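Local coordinates for microtubule-associated protein 1A/1B, light chain 3 (Trypanosoma brucei brucei, PDB 3W1Y) that probably works in autophagy as a ubiquitin-like protein of the ATG8 family that becomes joined to a membrane phospholipid, at residues Gln59-Gln62 against Arg63-Cys67; Asn108-Leu112 against Gly113-Ala117. All coordinates share one frame; numbering follows the deposited sequence.

Interaction 1: residues Gln59-Gln62 against Arg63-Cys67; sequences QQVQ and RELDC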
loop_
_atom_site.group_PDB
_atom_site.type_symbol
_atom_site.label_atom_id
_atom_site.label_comp_id
_atom_site.label_asym_id
_atom_site.label_seq_id
_atom_site.Cartn_x
_atom_site.Cartn_y
_atom_site.Cartn_z
ATOM N N GLN A 59 -24.242 -3.990 -15.077
ATOM C CA GLN A 59 -22.977 -3.326 -15.336
ATOM C C GLN A 59 -22.870 -1.896 -14.784
ATOM O O GLN A 59 -21.854 -1.520 -14.193
ATOM C CB GLN A 59 -22.689 -3.441 -16.842
ATOM C CG GLN A 59 -21.928 -2.318 -17.510
ATOM C CD GLN A 59 -21.843 -2.504 -19.034
ATOM O OE1 GLN A 59 -22.393 -1.710 -19.806
ATOM N NE2 GLN A 59 -21.154 -3.554 -19.465
ATOM N N GLN A 60 -23.936 -1.125 -14.940
ATOM C CA GLN A 60 -23.931 0.293 -14.593
ATOM C C GLN A 60 -23.951 0.559 -13.075
ATOM O O GLN A 60 -23.147 1.349 -12.583
ATOM C CB GLN A 60 -25.091 1.003 -15.312
ATOM C CG GLN A 60 -25.282 2.439 -14.914
ATOM C CD GLN A 60 -26.203 3.180 -15.858
ATOM O OE1 GLN A 60 -27.385 2.864 -15.964
ATOM N NE2 GLN A 60 -25.665 4.179 -16.540
ATOM N N VAL A 61 -24.865 -0.094 -12.356
ATOM C CA VAL A 61 -24.942 -0.007 -10.899
ATOM C C VAL A 61 -23.615 -0.457 -10.284
ATOM O O VAL A 61 -23.091 0.205 -9.378
ATOM C CB VAL A 61 -26.125 -0.847 -10.330
ATOM C CG1 VAL A 61 -25.977 -1.126 -8.823
ATOM C CG2 VAL A 61 -27.469 -0.165 -10.638
ATOM N N GLN A 62 -23.055 -1.557 -10.804
ATOM C CA GLN A 62 -21.767 -2.056 -10.299
ATOM C C GLN A 62 -20.610 -1.125 -10.608
ATOM O O GLN A 62 -19.750 -0.947 -9.777
ATOM C CB GLN A 62 -21.501 -3.508 -10.710
ATOM C CG GLN A 62 -22.523 -4.480 -10.100
ATOM C CD GLN A 62 -22.250 -5.941 -10.451
ATOM O OE1 GLN A 62 -21.107 -6.331 -10.651
ATOM N NE2 GLN A 62 -23.309 -6.743 -10.550
ATOM N N ARG A 63 -20.578 -0.535 -11.797
ATOM C CA ARG A 63 -19.536 0.461 -12.111
ATOM C C ARG A 63 -19.658 1.687 -11.189
ATOM O O ARG A 63 -18.660 2.145 -10.632
ATOM C CB ARG A 63 -19.590 0.885 -13.587
ATOM C CG ARG A 63 -18.917 -0.094 -14.519
ATOM C CD ARG A 63 -19.392 0.078 -15.929
ATOM N NE ARG A 63 -18.583 -0.756 -16.806
ATOM C CZ ARG A 63 -18.718 -0.854 -18.129
ATOM N NH1 ARG A 63 -19.660 -0.174 -18.774
ATOM N NH2 ARG A 63 -17.908 -1.661 -18.807
ATOM N N GLU A 64 -20.877 2.194 -11.006
ATOM C CA GLU A 64 -21.114 3.274 -10.026
ATOM C C GLU A 64 -20.596 2.979 -8.618
ATOM O O GLU A 64 -19.953 3.836 -8.007
ATOM C CB GLU A 64 -22.590 3.659 -9.980
ATOM C CG GLU A 64 -23.047 4.405 -11.234
ATOM C CD GLU A 64 -22.602 5.874 -11.222
ATOM O OE1 GLU A 64 -22.810 6.521 -10.194
ATOM O OE2 GLU A 64 -22.054 6.386 -12.231
ATOM N N LEU A 65 -20.849 1.778 -8.117
ATOM C CA LEU A 65 -20.370 1.361 -6.786
ATOM C C LEU A 65 -18.845 1.175 -6.640
ATOM O O LEU A 65 -18.312 1.142 -5.514
ATOM C CB LEU A 65 -21.115 0.111 -6.326
ATOM C CG LEU A 65 -22.617 0.324 -6.058
ATOM C CD1 LEU A 65 -23.289 -0.956 -5.602
ATOM C CD2 LEU A 65 -22.852 1.436 -4.996
ATOM N N ASP A 66 -18.155 1.060 -7.775
ATOM C CA ASP A 66 -16.686 0.993 -7.823
ATOM C C ASP A 66 -16.030 2.360 -7.690
ATOM O O ASP A 66 -14.823 2.465 -7.484
ATOM C CB ASP A 66 -16.253 0.423 -9.168
ATOM C CG ASP A 66 -16.280 -1.086 -9.207
ATOM O OD1 ASP A 66 -16.351 -1.751 -8.148
ATOM O OD2 ASP A 66 -16.223 -1.611 -10.329
ATOM N N CYS A 67 -16.821 3.406 -7.875
ATOM C CA CYS A 67 -16.314 4.764 -7.764
ATOM C C CYS A 67 -16.463 5.239 -6.332
ATOM O O CYS A 67 -17.576 5.298 -5.813
ATOM C CB CYS A 67 -17.074 5.695 -8.710
ATOM S SG CYS A 67 -16.705 7.433 -8.521
HETATM O O HOH W 1 -19.172 -2.802 -7.834
#
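R63 lays its side chain back along Q59, one turn earlier in the short surface helix 59-66 of this ubiquitin-like ATG8 fold. The contact is local, between residues four apart on one helix. The backbone N of R63 gives a hydrogen bond of 2.9 Å to the O of Q59. The arginine chain runs extended from CG to NE beside the glutamine, and both point the same way. This brings the guanidinium flat against the Q59 amide, with the two planes only 17° apart. CG of Q59 lies over one guanidinium face, offset toward its rim, and Q59 CD approaches R63 NH1 to 3.2 Å. The pair is a stack rather than a bond: Q59 OE1 is near NH1, but the angle is poor. NE2 of Q59 is bonded instead to the backbone O of L54, which would steady the amide against the arginine. E64 comes next. Its N reaches the O of Q60 at 2.9 Å and almost straight, 174° at the hydrogen. Its chain bends at the second torsion, and the carboxylate leads away from the first turn to salt bridges with R9 and R14. These tie the helix to the N-terminal region. At L65 the N bonds to the O of V61 at 3.0 Å. The two apolar side chains lie side by side on the exposed flank, with V61 CG1 4.2 Å from L65 CD1. The pattern weakens at D66, whose N gives the O of Q62 only a weak hydrogen bond of 3.3 Å, bent to 130° at the hydrogen. A water bridges the same two residues: it donates to the O of Q62 at 2.7 Å and to D66 OD1 at 3.0 Å.

Interaction 2: residues Asn108-Leu112 against Gly113-Ala117; sequences NSACL and GDIYA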
loop_
_atom_site.group_PDB
_atom_site.type_symbol
_atom_site.label_atom_id
_atom_site.label_comp_id
_atom_site.label_asym_id
_atom_site.label_seq_id
_atom_site.Cartn_x
_atom_site.Cartn_y
_atom_site.Cartn_z
ATOM N N ASN A 108 4.593 6.999 -0.979
ATOM C CA ASN A 108 3.746 6.828 0.211
ATOM C C ASN A 108 3.724 7.959 1.230
ATOM O O ASN A 108 2.701 8.159 1.909
ATOM C CB ASN A 108 4.104 5.535 0.931
ATOM C CG ASN A 108 3.577 4.346 0.211
ATOM O OD1 ASN A 108 2.698 4.489 -0.639
ATOM N ND2 ASN A 108 4.106 3.169 0.512
ATOM N N SER A 109 4.843 8.686 1.323
ATOM C CA SER A 109 5.001 9.790 2.268
ATOM C C SER A 109 4.650 11.125 1.668
ATOM O O SER A 109 4.743 12.126 2.340
ATOM C CB SER A 109 6.434 9.841 2.795
ATOM O OG SER A 109 7.372 10.038 1.733
ATOM N N ALA A 110 4.266 11.163 0.399
ATOM C CA ALA A 110 3.823 12.418 -0.210
ATOM C C ALA A 110 2.510 12.896 0.432
ATOM O O ALA A 110 1.678 12.080 0.820
ATOM C CB ALA A 110 3.672 12.256 -1.724
ATOM N N CYS A 111 2.346 14.209 0.567
ATOM C CA CYS A 111 1.099 14.796 1.028
ATOM C C CYS A 111 0.115 14.977 -0.115
ATOM O O CYS A 111 0.481 15.455 -1.186
ATOM C CB CYS A 111 1.380 16.166 1.643
ATOM S SG CYS A 111 2.222 15.964 3.191
ATOM N N LEU A 112 -1.141 14.648 0.152
ATOM C CA LEU A 112 -2.258 14.865 -0.783
ATOM C C LEU A 112 -2.328 16.303 -1.293
ATOM O O LEU A 112 -2.572 16.522 -2.479
ATOM C CB LEU A 112 -3.594 14.484 -0.129
ATOM C CG LEU A 112 -3.649 13.052 0.394
ATOM C CD1 LEU A 112 -5.024 12.637 0.949
ATOM C CD2 LEU A 112 -3.188 12.086 -0.700
ATOM N N GLY A 113 -2.126 17.279 -0.405
ATOM C CA GLY A 113 -2.118 18.695 -0.806
ATOM C C GLY A 113 -1.039 19.034 -1.821
ATOM O O GLY A 113 -1.259 19.831 -2.721
ATOM N N ASP A 114 0.135 18.413 -1.708
ATOM C CA ASP A 114 1.184 18.654 -2.705
ATOM C C ASP A 114 0.820 18.009 -4.033
ATOM O O ASP A 114 1.057 18.583 -5.083
ATOM C CB ASP A 114 2.559 18.188 -2.209
ATOM C CG ASP A 114 3.093 19.062 -1.065
ATOM O OD1 ASP A 114 2.943 20.309 -1.130
ATOM O OD2 ASP A 114 3.678 18.503 -0.110
ATOM N N ILE A 115 0.218 16.828 -3.989
ATOM C CA ILE A 115 -0.183 16.133 -5.223
ATOM C C ILE A 115 -1.324 16.894 -5.887
ATOM O O ILE A 115 -1.350 17.072 -7.109
ATOM C CB ILE A 115 -0.602 14.669 -4.914
ATOM C CG1 ILE A 115 0.600 13.912 -4.302
ATOM C CG2 ILE A 115 -1.163 13.973 -6.155
ATOM C CD1 ILE A 115 0.247 12.563 -3.742
ATOM N N TYR A 116 -2.258 17.341 -5.057
ATOM C CA TYR A 116 -3.388 18.142 -5.498
ATOM C C TYR A 116 -2.973 19.401 -6.272
ATOM O O TYR A 116 -3.436 19.617 -7.397
ATOM C CB TYR A 116 -4.228 18.509 -4.290
ATOM C CG TYR A 116 -5.507 19.201 -4.615
ATOM C CD1 TYR A 116 -6.543 18.517 -5.236
ATOM C CD2 TYR A 116 -5.701 20.545 -4.275
ATOM C CE1 TYR A 116 -7.752 19.145 -5.520
ATOM C CE2 TYR A 116 -6.908 21.186 -4.548
ATOM C CZ TYR A 116 -7.931 20.477 -5.183
ATOM O OH TYR A 116 -9.135 21.097 -5.468
ATOM N N ALA A 117 -2.096 20.216 -5.673
ATOM C CA ALA A 117 -1.515 21.407 -6.331
ATOM C C ALA A 117 -0.996 21.151 -7.737
ATOM O O ALA A 117 -1.217 21.956 -8.645
ATOM C CB ALA A 117 -0.415 22.039 -5.466
HETATM O O HOH W 2 4.649 15.848 -0.532
#
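L112 and I115 carry most of this contact, with C111 as the N-cap residue just before helix 112-119. All three meet at the first turn of the helix. The O of C111 takes a hydrogen bond from the N of I115, 3.1 Å long and in the carbonyl plane. It also takes a weak one from the N of D114, bent to 124° at the hydrogen. The side chain of I115 comes back alongside the same carbonyl. CG1 of I115 stands beside the residue's own backbone N (chi1 -61°), which puts it 3.5 Å from the O of C111. Beyond it, I115 CD1 meets the methyl CB of A110 at 4.0 Å. L112 touches 113-117 mainly through its backbone. Its O accepts a 2.7 Å bond from the N of Y116, whose CB packs close by. The L112 side chain leaves in another direction, onto I34 and I36 of strand 33-40, while I115 reaches V78 of helix 78-88. A water joins the cap to the helix: it accepts from the N of C111 at 3.0 Å and donates to D114 OD2 at 2.9 Å. The polar groups thus gather at the start of the helix, where the D114 carboxylate probably gains from the helix dipole. The buried apolar chains of L112 and I115 seat the turn on the protein interior.

From the N terminus, the chain passes helices 9-13 and 16-29 and strand 33-40 before it reaches interaction 1 on helix 59-66. Strand 68-73 and helix 78-88 follow, then strand 96-100. Interaction 2 comes later, where the loop after that strand enters helix 112-119. Each contact joins neighbouring pieces of chain, so neither closes a long loop. They run in series and do not nest or cross. The centres of interactions 1 and 2 are about 27 Å apart, on opposite sides of the chain's centre. Residues of interaction 1 link helix 59-66 to helix 9-13 and the residue just after it, while interaction 2 sets its helix against strand 33-40 and helix 78-88.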